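Local coordinates for protein succinate dehydrogenase subunit A (Mycolicibacterium smegmatis, PDB 7D6V) that probably oxidises succinate to fumarate as the FAD-carrying flavoprotein subunit of the succinate dehydrogenase Sdh1, passing electrons on toward quinone, at residues K44-M49 and S220-Y225; F216-S220 and K260-V264. Numbering follows the deposited sequence.

Interaction 1: residues K44-M49 and S220-Y225; sequences KAHTVM and SNSWEY. With FAD (flavin-adenine dinucleotide), chain D.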
loop_
_atom_site.group_PDB
_atom_site.type_symbol
_atom_site.label_atom_id
_atom_site.label_comp_id
_atom_site.label_asym_id
_atom_site.label_seq_id
_atom_site.Cartn_x
_atom_site.Cartn_y
_atom_site.Cartn_z
ATOM N N LYS A 44 5.712 7.060 -2.126
ATOM C CA LYS A 44 5.877 6.288 -0.900
ATOM C C LYS A 44 5.997 7.186 0.327
ATOM O O LYS A 44 6.639 6.818 1.311
ATOM C CB LYS A 44 7.090 5.367 -1.005
ATOM C CG LYS A 44 7.054 4.438 -2.199
ATOM C CD LYS A 44 7.900 3.207 -1.962
ATOM C CE LYS A 44 7.800 2.243 -3.123
ATOM N NZ LYS A 44 6.392 2.001 -3.514
ATOM N N ALA A 45 5.379 8.361 0.288
ATOM C CA ALA A 45 5.409 9.272 1.418
ATOM C C ALA A 45 4.469 8.790 2.522
ATOM O O ALA A 45 3.691 7.852 2.347
ATOM C CB ALA A 45 5.038 10.684 0.978
ATOM N N HIS A 46 4.542 9.462 3.673
ATOM C CA HIS A 46 3.767 9.056 4.841
ATOM C C HIS A 46 2.264 9.149 4.607
ATOM O O HIS A 46 1.492 8.566 5.374
ATOM C CB HIS A 46 4.169 9.913 6.042
ATOM C CG HIS A 46 3.542 9.490 7.333
ATOM N ND1 HIS A 46 4.103 8.541 8.159
ATOM C CD2 HIS A 46 2.410 9.902 7.951
ATOM C CE1 HIS A 46 3.340 8.379 9.224
ATOM N NE2 HIS A 46 2.305 9.193 9.122
ATOM N N THR A 47 1.834 9.860 3.562
ATOM C CA THR A 47 0.412 9.964 3.257
ATOM C C THR A 47 -0.218 8.599 2.995
ATOM O O THR A 47 -1.413 8.413 3.247
ATOM C CB THR A 47 0.215 10.897 2.058
ATOM O OG1 THR A 47 0.793 12.172 2.351
ATOM C CG2 THR A 47 -1.258 11.091 1.742
ATOM N N VAL A 48 0.566 7.628 2.519
ATOM C CA VAL A 48 0.031 6.305 2.210
ATOM C C VAL A 48 -0.534 5.616 3.442
ATOM O O VAL A 48 -1.367 4.713 3.317
ATOM C CB VAL A 48 1.109 5.406 1.562
ATOM C CG1 VAL A 48 1.641 6.028 0.296
ATOM C CG2 VAL A 48 2.232 5.100 2.540
ATOM N N MET A 49 -0.096 6.012 4.639
ATOM C CA MET A 49 -0.475 5.308 5.856
ATOM C C MET A 49 -1.843 5.715 6.387
ATOM O O MET A 49 -2.390 5.007 7.236
ATOM C CB MET A 49 0.583 5.532 6.937
ATOM C CG MET A 49 1.976 5.090 6.533
ATOM S SD MET A 49 3.185 5.275 7.853
ATOM C CE MET A 49 2.731 3.906 8.908
ATOM N N SER A 220 4.017 6.812 15.560
ATOM C CA SER A 220 3.437 6.149 14.401
ATOM C C SER A 220 4.012 6.659 13.088
ATOM O O SER A 220 3.513 6.292 12.021
ATOM C CB SER A 220 1.919 6.323 14.403
ATOM O OG SER A 220 1.566 7.691 14.335
ATOM N N ASN A 221 5.053 7.481 13.140
ATOM C CA ASN A 221 5.515 8.212 11.973
ATOM C C ASN A 221 6.614 7.452 11.236
ATOM O O ASN A 221 7.253 6.546 11.774
ATOM C CB ASN A 221 6.003 9.601 12.379
ATOM C CG ASN A 221 4.882 10.478 12.910
ATOM O OD1 ASN A 221 5.115 11.588 13.376
ATOM N ND2 ASN A 221 3.655 9.981 12.835
ATOM N N SER A 222 6.827 7.846 9.982
ATOM C CA SER A 222 7.705 7.145 9.061
ATOM C C SER A 222 9.174 7.433 9.360
ATOM O O SER A 222 9.519 8.254 10.211
ATOM C CB SER A 222 7.388 7.540 7.618
ATOM O OG SER A 222 6.000 7.471 7.358
ATOM N N TRP A 223 10.046 6.739 8.624
ATOM C CA TRP A 223 11.482 6.982 8.712
ATOM C C TRP A 223 11.840 8.417 8.349
ATOM O O TRP A 223 12.831 8.955 8.853
ATOM C CB TRP A 223 12.222 6.001 7.799
ATOM C CG TRP A 223 13.585 6.454 7.383
ATOM C CD1 TRP A 223 14.742 6.329 8.089
ATOM C CD2 TRP A 223 13.933 7.114 6.159
ATOM N NE1 TRP A 223 15.788 6.867 7.385
ATOM C CE2 TRP A 223 15.316 7.357 6.196
ATOM C CE3 TRP A 223 13.206 7.524 5.038
ATOM C CZ2 TRP A 223 15.989 7.991 5.156
ATOM C CZ3 TRP A 223 13.875 8.151 4.008
ATOM C CH2 TRP A 223 15.252 8.380 4.075
ATOM N N GLU A 224 11.045 9.054 7.497
ATOM C CA GLU A 224 11.376 10.357 6.939
ATOM C C GLU A 224 10.918 11.527 7.802
ATOM O O GLU A 224 11.216 12.676 7.464
ATOM C CB GLU A 224 10.770 10.485 5.539
ATOM C CG GLU A 224 9.253 10.531 5.527
ATOM C CD GLU A 224 8.671 10.197 4.170
ATOM O OE1 GLU A 224 7.434 10.253 4.022
ATOM O OE2 GLU A 224 9.450 9.874 3.250
ATOM N N TYR A 225 10.218 11.274 8.907
ATOM C CA TYR A 225 9.683 12.349 9.744
ATOM C C TYR A 225 10.725 12.774 10.779
ATOM O O TYR A 225 10.560 12.612 11.987
ATOM C CB TYR A 225 8.386 11.908 10.408
ATOM C CG TYR A 225 7.152 12.224 9.601
ATOM C CD1 TYR A 225 7.213 12.338 8.222
ATOM C CD2 TYR A 225 5.925 12.407 10.218
ATOM C CE1 TYR A 225 6.091 12.623 7.481
ATOM C CE2 TYR A 225 4.797 12.693 9.486
ATOM C CZ TYR A 225 4.884 12.801 8.118
ATOM O OH TYR A 225 3.759 13.089 7.384
HETATM P PA FAD D . 4.040 13.507 3.696
HETATM O O1A FAD D . 3.355 13.088 2.448
HETATM O O2A FAD D . 3.885 12.688 4.919
HETATM O O5B FAD D . 5.604 13.547 3.378
HETATM C C5B FAD D . 6.320 14.734 3.092
HETATM C C4B FAD D . 7.297 14.486 1.955
HETATM O O4B FAD D . 8.452 15.304 2.107
HETATM C C3B FAD D . 7.815 13.070 1.879
HETATM O O3B FAD D . 7.798 12.691 0.511
HETATM C C2B FAD D . 9.251 13.166 2.324
HETATM O O2B FAD D . 10.081 12.182 1.721
HETATM C C1B FAD D . 9.621 14.541 1.855
HETATM N N9A FAD D . 10.765 15.073 2.612
HETATM C C8A FAD D . 10.839 15.235 3.932
HETATM N N7A FAD D . 12.031 15.750 4.284
HETATM C C5A FAD D . 12.742 15.921 3.165
HETATM C C6A FAD D . 14.079 16.421 2.814
HETATM N N6A FAD D . 14.931 16.860 3.753
HETATM N N1A FAD D . 14.425 16.427 1.521
HETATM C C2A FAD D . 13.599 16.004 0.561
HETATM N N3A FAD D . 12.377 15.538 0.808
HETATM C C4A FAD D . 11.901 15.474 2.066
HETATM N N1 FAD D . -4.754 12.223 8.720
HETATM C C2 FAD D . -6.074 12.128 8.462
HETATM O O2 FAD D . -6.690 13.153 8.160
HETATM N N3 FAD D . -6.750 10.980 8.518
HETATM C C4 FAD D . -6.161 9.836 8.841
HETATM O O4 FAD D . -6.810 8.783 8.886
HETATM C C4X FAD D . -4.721 9.842 9.143
HETATM N N5 FAD D . -4.064 8.719 9.474
HETATM C C5X FAD D . -2.749 8.760 9.738
HETATM C C6 FAD D . -2.086 7.591 10.076
HETATM C C7 FAD D . -0.734 7.623 10.354
HETATM C C7M FAD D . -0.005 6.365 10.723
HETATM C C8 FAD D . 0.003 8.901 10.289
HETATM C C8M FAD D . 1.472 8.935 10.589
HETATM C C9 FAD D . -0.651 10.070 9.949
HETATM C C9A FAD D . -2.003 10.039 9.674
HETATM N N10 FAD D . -2.668 11.220 9.333
HETATM C C10 FAD D . -4.035 11.142 9.058
HETATM C "C1'" FAD D . -1.956 12.490 9.248
HETATM C "C2'" FAD D . -1.723 12.841 7.783
HETATM O "O2'" FAD D . -1.459 11.660 7.030
HETATM C "C3'" FAD D . -0.530 13.761 7.590
HETATM O "O3'" FAD D . -0.815 15.008 8.208
HETATM C "C4'" FAD D . -0.271 13.998 6.111
HETATM O "O4'" FAD D . 0.026 12.764 5.473
HETATM C "C5'" FAD D . 0.890 14.943 5.870
HETATM O "O5'" FAD D . 1.171 14.924 4.479
HETATM P P FAD D . 2.312 15.816 3.814
HETATM O O1P FAD D . 2.052 15.834 2.349
HETATM O O2P FAD D . 2.414 17.113 4.534
HETATM O O3P FAD D . 3.677 15.015 4.100
#
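The imidazole of His46 is the hub of this contact. Its chi1 is t, and CA-to-CB points toward 220-225. NE2 of His46 is covalently bonded to FAD C8M, at 1.7 Å. On the other side of the ring, His46 ND1 donates to Ser222 OG at 2.3 Å, a very short hydrogen bond. Together they hold the ring at both nitrogens. The rim of the ring also meets the chain of 220-225, with His46 CE1 3.5 Å from Ser220 O. One face is covered by Tyr225. The two rings are oblique, with centroids 4.5 Å apart and planes at 33°. Tyr225 OH donates to FAD O2A at 2.5 Å. Met49, with chi1 m and chi2 t, brings its SD to 3.6 Å from Ser222 OG.

Glu224 has chi1 p and an extended outer chain. It accepts a weak hydrogen bond from His46 N at OE1 (3.0 Å). Its OE2 takes the ribose hydroxyl FAD O2B at 2.8 Å, and also bonds Ser40. Thr47 OG1 donates to FAD O1A at 2.7 Å. Asn221 turns its CB away, and its ND2 bonds the backbone of His388. The end of Lys44 leads away, and its NZ donates to the backbone oxygens of Glu147 and Cys59 of the iron-sulfur subunit. A histidine linked to the flavin 8α-methyl is characteristic of the flavoprotein subunits of membrane-bound succinate dehydrogenases and fumarate reductases.

Interaction 2: residues F216-S220 and K260-V264; sequences FKVSS and KGILV. With FAD (flavin-adenine dinucleotide), chain D.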
loop_
_atom_site.group_PDB
_atom_site.type_symbol
_atom_site.label_atom_id
_atom_site.label_comp_id
_atom_site.label_asym_id
_atom_site.label_seq_id
_atom_site.Cartn_x
_atom_site.Cartn_y
_atom_site.Cartn_z
ATOM N N PHE A 216 10.752 11.066 18.917
ATOM C CA PHE A 216 10.115 10.430 20.057
ATOM C C PHE A 216 10.293 8.921 19.975
ATOM O O PHE A 216 10.305 8.340 18.887
ATOM C CB PHE A 216 8.625 10.780 20.120
ATOM C CG PHE A 216 8.359 12.190 20.546
ATOM C CD1 PHE A 216 8.460 13.230 19.639
ATOM C CD2 PHE A 216 8.015 12.480 21.851
ATOM C CE1 PHE A 216 8.225 14.526 20.025
ATOM C CE2 PHE A 216 7.778 13.778 22.241
ATOM C CZ PHE A 216 7.883 14.801 21.329
ATOM N N LYS A 217 10.435 8.294 21.144
ATOM C CA LYS A 217 10.695 6.859 21.189
ATOM C C LYS A 217 9.518 6.063 20.644
ATOM O O LYS A 217 9.707 5.110 19.879
ATOM C CB LYS A 217 11.017 6.431 22.619
ATOM C CG LYS A 217 11.465 4.993 22.743
ATOM C CD LYS A 217 11.822 4.659 24.175
ATOM C CE LYS A 217 12.245 3.211 24.311
ATOM N NZ LYS A 217 12.748 2.917 25.679
ATOM N N VAL A 218 8.299 6.433 21.020
ATOM C CA VAL A 218 7.091 5.762 20.559
ATOM C C VAL A 218 6.352 6.718 19.637
ATOM O O VAL A 218 5.955 7.812 20.055
ATOM C CB VAL A 218 6.200 5.321 21.730
ATOM C CG1 VAL A 218 5.128 4.365 21.244
ATOM C CG2 VAL A 218 7.038 4.675 22.812
ATOM N N SER A 219 6.165 6.306 18.388
ATOM C CA SER A 219 5.546 7.161 17.389
ATOM C C SER A 219 5.030 6.298 16.251
ATOM O O SER A 219 5.539 5.204 16.004
ATOM C CB SER A 219 6.534 8.205 16.862
ATOM O OG SER A 219 5.887 9.138 16.022
ATOM N N SER A 220 4.017 6.812 15.560
ATOM C CA SER A 220 3.437 6.149 14.401
ATOM C C SER A 220 4.012 6.659 13.088
ATOM O O SER A 220 3.513 6.292 12.021
ATOM C CB SER A 220 1.919 6.323 14.403
ATOM O OG SER A 220 1.566 7.691 14.335
ATOM N N LYS A 260 4.809 -1.080 16.974
ATOM C CA LYS A 260 5.346 -0.215 18.014
ATOM C C LYS A 260 4.784 1.198 17.980
ATOM O O LYS A 260 5.110 2.001 18.861
ATOM C CB LYS A 260 6.877 -0.157 17.918
ATOM C CG LYS A 260 7.567 0.199 19.220
ATOM C CD LYS A 260 8.814 1.021 18.984
ATOM C CE LYS A 260 9.266 1.699 20.261
ATOM N NZ LYS A 260 10.473 2.540 20.041
ATOM N N GLY A 261 3.951 1.528 17.004
ATOM C CA GLY A 261 3.319 2.828 16.991
ATOM C C GLY A 261 1.892 2.745 16.503
ATOM O O GLY A 261 1.255 3.769 16.246
ATOM N N ILE A 262 1.384 1.522 16.364
ATOM C CA ILE A 262 0.010 1.334 15.924
ATOM C C ILE A 262 -0.934 1.831 17.006
ATOM O O ILE A 262 -0.813 1.463 18.181
ATOM C CB ILE A 262 -0.241 -0.141 15.580
ATOM C CG1 ILE A 262 0.886 -0.674 14.694
ATOM C CG2 ILE A 262 -1.591 -0.311 14.908
ATOM C CD1 ILE A 262 0.833 -0.176 13.269
ATOM N N LEU A 263 -1.878 2.680 16.613
ATOM C CA LEU A 263 -2.812 3.266 17.560
ATOM C C LEU A 263 -3.944 2.293 17.854
ATOM O O LEU A 263 -4.456 1.624 16.953
ATOM C CB LEU A 263 -3.380 4.576 17.012
ATOM C CG LEU A 263 -2.621 5.882 17.265
ATOM C CD1 LEU A 263 -1.210 5.830 16.709
ATOM C CD2 LEU A 263 -3.379 7.063 16.680
ATOM N N VAL A 264 -4.328 2.213 19.123
ATOM C CA VAL A 264 -5.457 1.400 19.559
ATOM C C VAL A 264 -6.592 2.347 19.923
ATOM O O VAL A 264 -6.439 3.206 20.800
ATOM C CB VAL A 264 -5.086 0.495 20.744
ATOM C CG1 VAL A 264 -6.224 -0.451 21.063
ATOM C CG2 VAL A 264 -3.815 -0.279 20.443
HETATM P PA FAD D . 4.040 13.507 3.696
HETATM O O1A FAD D . 3.355 13.088 2.448
HETATM O O2A FAD D . 3.885 12.688 4.919
HETATM O O5B FAD D . 5.604 13.547 3.378
HETATM C C5B FAD D . 6.320 14.734 3.092
HETATM C C4B FAD D . 7.297 14.486 1.955
HETATM O O4B FAD D . 8.452 15.304 2.107
HETATM C C3B FAD D . 7.815 13.070 1.879
HETATM O O3B FAD D . 7.798 12.691 0.511
HETATM C C2B FAD D . 9.251 13.166 2.324
HETATM O O2B FAD D . 10.081 12.182 1.721
HETATM C C1B FAD D . 9.621 14.541 1.855
HETATM N N9A FAD D . 10.765 15.073 2.612
HETATM C C8A FAD D . 10.839 15.235 3.932
HETATM N N7A FAD D . 12.031 15.750 4.284
HETATM C C5A FAD D . 12.742 15.921 3.165
HETATM C C6A FAD D . 14.079 16.421 2.814
HETATM N N6A FAD D . 14.931 16.860 3.753
HETATM N N1A FAD D . 14.425 16.427 1.521
HETATM C C2A FAD D . 13.599 16.004 0.561
HETATM N N3A FAD D . 12.377 15.538 0.808
HETATM C C4A FAD D . 11.901 15.474 2.066
HETATM N N1 FAD D . -4.754 12.223 8.720
HETATM C C2 FAD D . -6.074 12.128 8.462
HETATM O O2 FAD D . -6.690 13.153 8.160
HETATM N N3 FAD D . -6.750 10.980 8.518
HETATM C C4 FAD D . -6.161 9.836 8.841
HETATM O O4 FAD D . -6.810 8.783 8.886
HETATM C C4X FAD D . -4.721 9.842 9.143
HETATM N N5 FAD D . -4.064 8.719 9.474
HETATM C C5X FAD D . -2.749 8.760 9.738
HETATM C C6 FAD D . -2.086 7.591 10.076
HETATM C C7 FAD D . -0.734 7.623 10.354
HETATM C C7M FAD D . -0.005 6.365 10.723
HETATM C C8 FAD D . 0.003 8.901 10.289
HETATM C C8M FAD D . 1.472 8.935 10.589
HETATM C C9 FAD D . -0.651 10.070 9.949
HETATM C C9A FAD D . -2.003 10.039 9.674
HETATM N N10 FAD D . -2.668 11.220 9.333
HETATM C C10 FAD D . -4.035 11.142 9.058
HETATM C "C1'" FAD D . -1.956 12.490 9.248
HETATM C "C2'" FAD D . -1.723 12.841 7.783
HETATM O "O2'" FAD D . -1.459 11.660 7.030
HETATM C "C3'" FAD D . -0.530 13.761 7.590
HETATM O "O3'" FAD D . -0.815 15.008 8.208
HETATM C "C4'" FAD D . -0.271 13.998 6.111
HETATM O "O4'" FAD D . 0.026 12.764 5.473
HETATM C "C5'" FAD D . 0.890 14.943 5.870
HETATM O "O5'" FAD D . 1.171 14.924 4.479
HETATM P P FAD D . 2.312 15.816 3.814
HETATM O O1P FAD D . 2.052 15.834 2.349
HETATM O O2P FAD D . 2.414 17.113 4.534
HETATM O O3P FAD D . 3.677 15.015 4.100
#
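Lys260 lays its long side chain alongside the 216-220 loop and overlaps Lys217 at its tip. Its NZ donates a hydrogen bond to Lys217 O at 2.7 Å. This is the one hydrogen bond between the two segments. The same nitrogen, Lys260 NZ, is 3.8 Å from Lys217 CG, so the two lysines meet through an ammonium group and a methylene. The charge of Lys217 itself goes elsewhere: its all-t chain carries NZ to Gln490.

Val218 meets the backbone of the other segment, with CG1 3.4 Å from Lys260 O. The nearest pair of CA atoms is that of Gly261 and Ser220, 4.2 Å apart. Gly261 CA also makes a CA-H...O contact with Ser219 O at 3.4 Å. A side chain could not fit here, because an ideal CB would fall only 2.0 Å from Ser219 O. Ser220 CB lies 3.2 Å from Gly261 O and 3.9 Å from Leu263 CD1. Ser220 OG is held by His388, and Ser220 O approaches FAD C8M at 3.6 Å. Through Ser220 the contact reaches the 8-methyl end of the flavin.

Neither segment forms a regular helix or strand, yet both lie against the same sheet. Val218 and Ser220 make backbone hydrogen bonds with Cys387 of strand 383-395. Ile262 and Val264 do so with Met253 and Thr251 of strand 246-253. Helix 481-495 packs on Phe216, Lys217 and Val218, and Leu263 rests on Thr386 and His249 of the two strands.

Overall arrangement
Interactions 1 and 2 share Ser220, and their centres are about 12 Å apart. Along the chain the order is 44-49, then the continuous run 216-225, then 260-264, so the two contacts cross. That run lies in the loop between strand 204-206 and helix 230-236. It joins the loop after strand 34-37 to the loop after strand 246-253. The first is tied to the parallel sheet that contains strands 34-37 and 204-206, the second to the mixed sheet with strand 383-395. Interaction 1 is buried along the cofactor; interaction 2 is partly buried beyond the flavin end. One loop thus connects FAD attachment to the neighbouring sheet.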